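Glutamate racemase (Bacillus anthracis, PDB 2DWU) belongs to the Asp/Glu/hydantoin racemase family of two-domain alpha/beta enzymes, with a D-glutamic acid bound in its pocket. Local coordinates at residues Phe57-Val62 / Ala82-Ala87. Numbering follows the deposited sequence.
Sequences FVFEMV and AATLAA
Val58 and Thr84 meet tip to tip at the closest approach of the two segments, with Val58 CG1 3.5 Å from Thr84 CG2 in the threonine conformer described here, one of two modelled. Thr84 CG2 also lies 3.8 Å from Val58 CG2, so this methyl nestles against both branches of the valine. Short, beta-branched side chains suit this place, because the CA of Val58 and the CA of Thr84, 7.5 Å apart, are the nearest pair between the segments. Val58 also touches Leu13 of strand 9-14; Val58 and Thr84 are both buried.

Thr84 turns its two branches to different partners. With OG1 anti to the backbone N (chi1 178°), the hydroxyl goes to Phe59, Thr84 OG1 approaching Phe59 CE1 obliquely at 3.5 Å, while the methyl is left for the valine. In this conformer OG1 is buried with no hydrogen-bonding partner in the model; with a second conformer present, any polar cost is uncertain.

Helix 51-65 follows strand 35-39 and helix 78-91 follows strand 70-75 in this alpha/beta domain; strand 9-14 lies between those strands in the parallel sheet, hence the Leu13 contact. The segments cross at -55° with axes 10.6 Å apart.

Packing is looser around Phe59, which is partly exposed. Its CB does not aim at the other helix, but the long, flat side chain carries the ring across the gap. Ala87 CB sits at the ring's edge, in its plane, 4.0 Å from Phe59 CE1; the small methyl lets that edge approach helix 78-91, where Leu88 adds a further apolar contact.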
ATOM      1  N   PHE B  57       1.173 -24.322 -17.202  1.00 11.90           N
ATOM      2  CA  PHE B  57       1.146 -23.205 -18.150  1.00 11.37           C
ATOM      3  C   PHE B  57       1.910 -21.981 -17.635  1.00 11.10           C
ATOM      4  O   PHE B  57       2.544 -21.254 -18.414  1.00 12.39           O
ATOM      5  CB  PHE B  57      -0.292 -22.742 -18.443  1.00 10.95           C
ATOM      6  CG  PHE B  57      -1.170 -23.784 -19.075  1.00 12.58           C
ATOM      7  CD1 PHE B  57      -0.644 -24.953 -19.613  1.00 12.96           C
ATOM      8  CD2 PHE B  57      -2.540 -23.549 -19.184  1.00 11.55           C
ATOM      9  CE1 PHE B  57      -1.475 -25.880 -20.262  1.00 13.41           C
ATOM     10  CE2 PHE B  57      -3.379 -24.469 -19.834  1.00 12.57           C
ATOM     11  CZ  PHE B  57      -2.832 -25.633 -20.370  1.00 13.23           C
ATOM     12  N   VAL B  58       1.787 -21.707 -16.340  1.00 11.61           N
ATOM     13  CA  VAL B  58       2.469 -20.563 -15.751  1.00  9.66           C
ATOM     14  C   VAL B  58       3.979 -20.791 -15.810  1.00 11.29           C
ATOM     15  O   VAL B  58       4.737 -19.877 -16.140  1.00 12.01           O
ATOM     16  CB  VAL B  58       2.010 -20.348 -14.299  1.00 11.94           C
ATOM     17  CG1 VAL B  58       2.937 -19.350 -13.587  1.00 12.59           C
ATOM     18  CG2 VAL B  58       0.546 -19.819 -14.303  1.00 10.62           C
ATOM     19  N   PHE B  59       4.418 -22.005 -15.508  1.00 11.39           N
ATOM     20  CA  PHE B  59       5.849 -22.254 -15.583  1.00 12.80           C
ATOM     21  C   PHE B  59       6.381 -22.148 -17.008  1.00 14.32           C
ATOM     22  O   PHE B  59       7.551 -21.804 -17.205  1.00 14.33           O
ATOM     23  CB  PHE B  59       6.204 -23.591 -14.934  1.00 14.88           C
ATOM     24  CG  PHE B  59       6.471 -23.467 -13.458  1.00 18.28           C
ATOM     25  CD1 PHE B  59       5.474 -23.750 -12.522  1.00 20.18           C
ATOM     26  CD2 PHE B  59       7.693 -22.972 -13.001  1.00 19.40           C
ATOM     27  CE1 PHE B  59       5.681 -23.539 -11.162  1.00 19.13           C
ATOM     28  CE2 PHE B  59       7.913 -22.755 -11.641  1.00 20.77           C
ATOM     29  CZ  PHE B  59       6.903 -23.037 -10.714  1.00 19.29           C
ATOM     30  N   GLU B  60       5.546 -22.442 -18.002  1.00 13.54           N
ATOM     31  CA  GLU B  60       5.947 -22.283 -19.400  1.00 13.91           C
ATOM     32  C   GLU B  60       6.119 -20.778 -19.685  1.00 13.51           C
ATOM     33  O   GLU B  60       7.030 -20.379 -20.392  1.00 13.49           O
ATOM     34  CB  GLU B  60       4.894 -22.861 -20.354  1.00 15.69           C
ATOM     35  CG  GLU B  60       4.734 -24.359 -20.238  1.00 16.86           C
ATOM     36  CD  GLU B  60       3.911 -24.957 -21.360  1.00 19.95           C
ATOM     37  OE1 GLU B  60       3.196 -24.205 -22.070  1.00 19.21           O
ATOM     38  OE2 GLU B  60       3.973 -26.199 -21.536  1.00 20.70           O
ATOM     39  N   MET B  61       5.249 -19.936 -19.133  1.00 11.93           N
ATOM     40  CA  MET B  61       5.398 -18.499 -19.352  1.00 10.37           C
ATOM     41  C   MET B  61       6.641 -17.980 -18.634  1.00 11.87           C
ATOM     42  O   MET B  61       7.306 -17.072 -19.126  1.00 12.97           O
ATOM     43  CB  MET B  61       4.158 -17.714 -18.870  1.00 10.69           C
ATOM     44  CG  MET B  61       2.972 -17.838 -19.807  1.00 10.09           C
ATOM     45  SD  MET B  61       1.610 -16.750 -19.414  1.00 11.07           S
ATOM     46  CE  MET B  61       0.794 -17.649 -18.054  1.00 13.21           C
ATOM     47  N   VAL B  62       6.946 -18.537 -17.466  1.00 12.46           N
ATOM     48  CA  VAL B  62       8.136 -18.091 -16.734  1.00 13.05           C
ATOM     49  C   VAL B  62       9.391 -18.427 -17.551  1.00 15.79           C
ATOM     50  O   VAL B  62      10.334 -17.638 -17.591  1.00 15.97           O
ATOM     51  CB  VAL B  62       8.232 -18.746 -15.336  1.00 13.34           C
ATOM     52  CG1 VAL B  62       9.605 -18.455 -14.694  1.00 15.39           C
ATOM     53  CG2 VAL B  62       7.121 -18.197 -14.444  1.00 13.75           C
ATOM     54  N   ALA B  82      -3.363 -17.903  -7.543  1.00  9.37           N
ATOM     55  CA  ALA B  82      -3.942 -18.848  -6.598  1.00 11.33           C
ATOM     56  C   ALA B  82      -3.342 -20.229  -6.784  1.00 12.14           C
ATOM     57  O   ALA B  82      -3.073 -20.945  -5.810  1.00 14.55           O
ATOM     58  CB  ALA B  82      -5.473 -18.904  -6.793  1.00 10.93           C
ATOM     59  N   ALA B  83      -3.101 -20.608  -8.028  1.00 10.91           N
ATOM     60  CA  ALA B  83      -2.576 -21.928  -8.279  1.00 13.82           C
ATOM     61  C   ALA B  83      -1.071 -22.115  -8.157  1.00 13.28           C
ATOM     62  O   ALA B  83      -0.602 -23.189  -7.769  1.00 14.30           O
ATOM     63  CB  ALA B  83      -2.991 -22.352  -9.691  1.00 12.69           C
ATOM     64  N   THR B  84      -0.295 -21.067  -8.402  0.50 13.23           N
ATOM     65  CA  THR B  84       1.152 -21.270  -8.406  0.50 13.17           C
ATOM     66  C   THR B  84       2.065 -20.291  -7.685  0.50 12.97           C
ATOM     67  O   THR B  84       3.284 -20.478  -7.689  0.50 12.50           O
ATOM     68  CB  THR B  84       1.649 -21.367  -9.865  0.50 15.56           C
ATOM     69  OG1 THR B  84       3.074 -21.522  -9.890  0.50 17.44           O
ATOM     70  CG2 THR B  84       1.294 -20.112 -10.617  0.50 15.41           C
ATOM     71  N   LEU B  85       1.513 -19.258  -7.062  1.00 12.07           N
ATOM     72  CA  LEU B  85       2.385 -18.291  -6.396  1.00 12.28           C
ATOM     73  C   LEU B  85       3.421 -18.916  -5.456  1.00 14.39           C
ATOM     74  O   LEU B  85       4.603 -18.570  -5.530  1.00 15.64           O
ATOM     75  CB  LEU B  85       1.576 -17.231  -5.637  1.00 13.99           C
ATOM     76  CG  LEU B  85       2.457 -16.107  -5.046  1.00 15.04           C
ATOM     77  CD1 LEU B  85       3.164 -15.305  -6.117  1.00 16.76           C
ATOM     78  CD2 LEU B  85       1.557 -15.187  -4.214  1.00 16.59           C
ATOM     79  N   ALA B  86       2.991 -19.833  -4.602  1.00 15.66           N
ATOM     80  CA  ALA B  86       3.923 -20.464  -3.666  1.00 17.00           C
ATOM     81  C   ALA B  86       5.021 -21.210  -4.407  1.00 17.33           C
ATOM     82  O   ALA B  86       6.200 -21.128  -4.035  1.00 18.71           O
ATOM     83  CB  ALA B  86       3.177 -21.427  -2.737  1.00 19.31           C
ATOM     84  N   ALA B  87       4.640 -21.925  -5.456  1.00 16.47           N
ATOM     85  CA  ALA B  87       5.609 -22.694  -6.234  1.00 17.63           C
ATOM     86  C   ALA B  87       6.642 -21.786  -6.891  1.00 17.86           C
ATOM     87  O   ALA B  87       7.840 -22.105  -6.934  1.00 18.76           O
ATOM     88  CB  ALA B  87       4.893 -23.509  -7.280  1.00 16.71           C
TER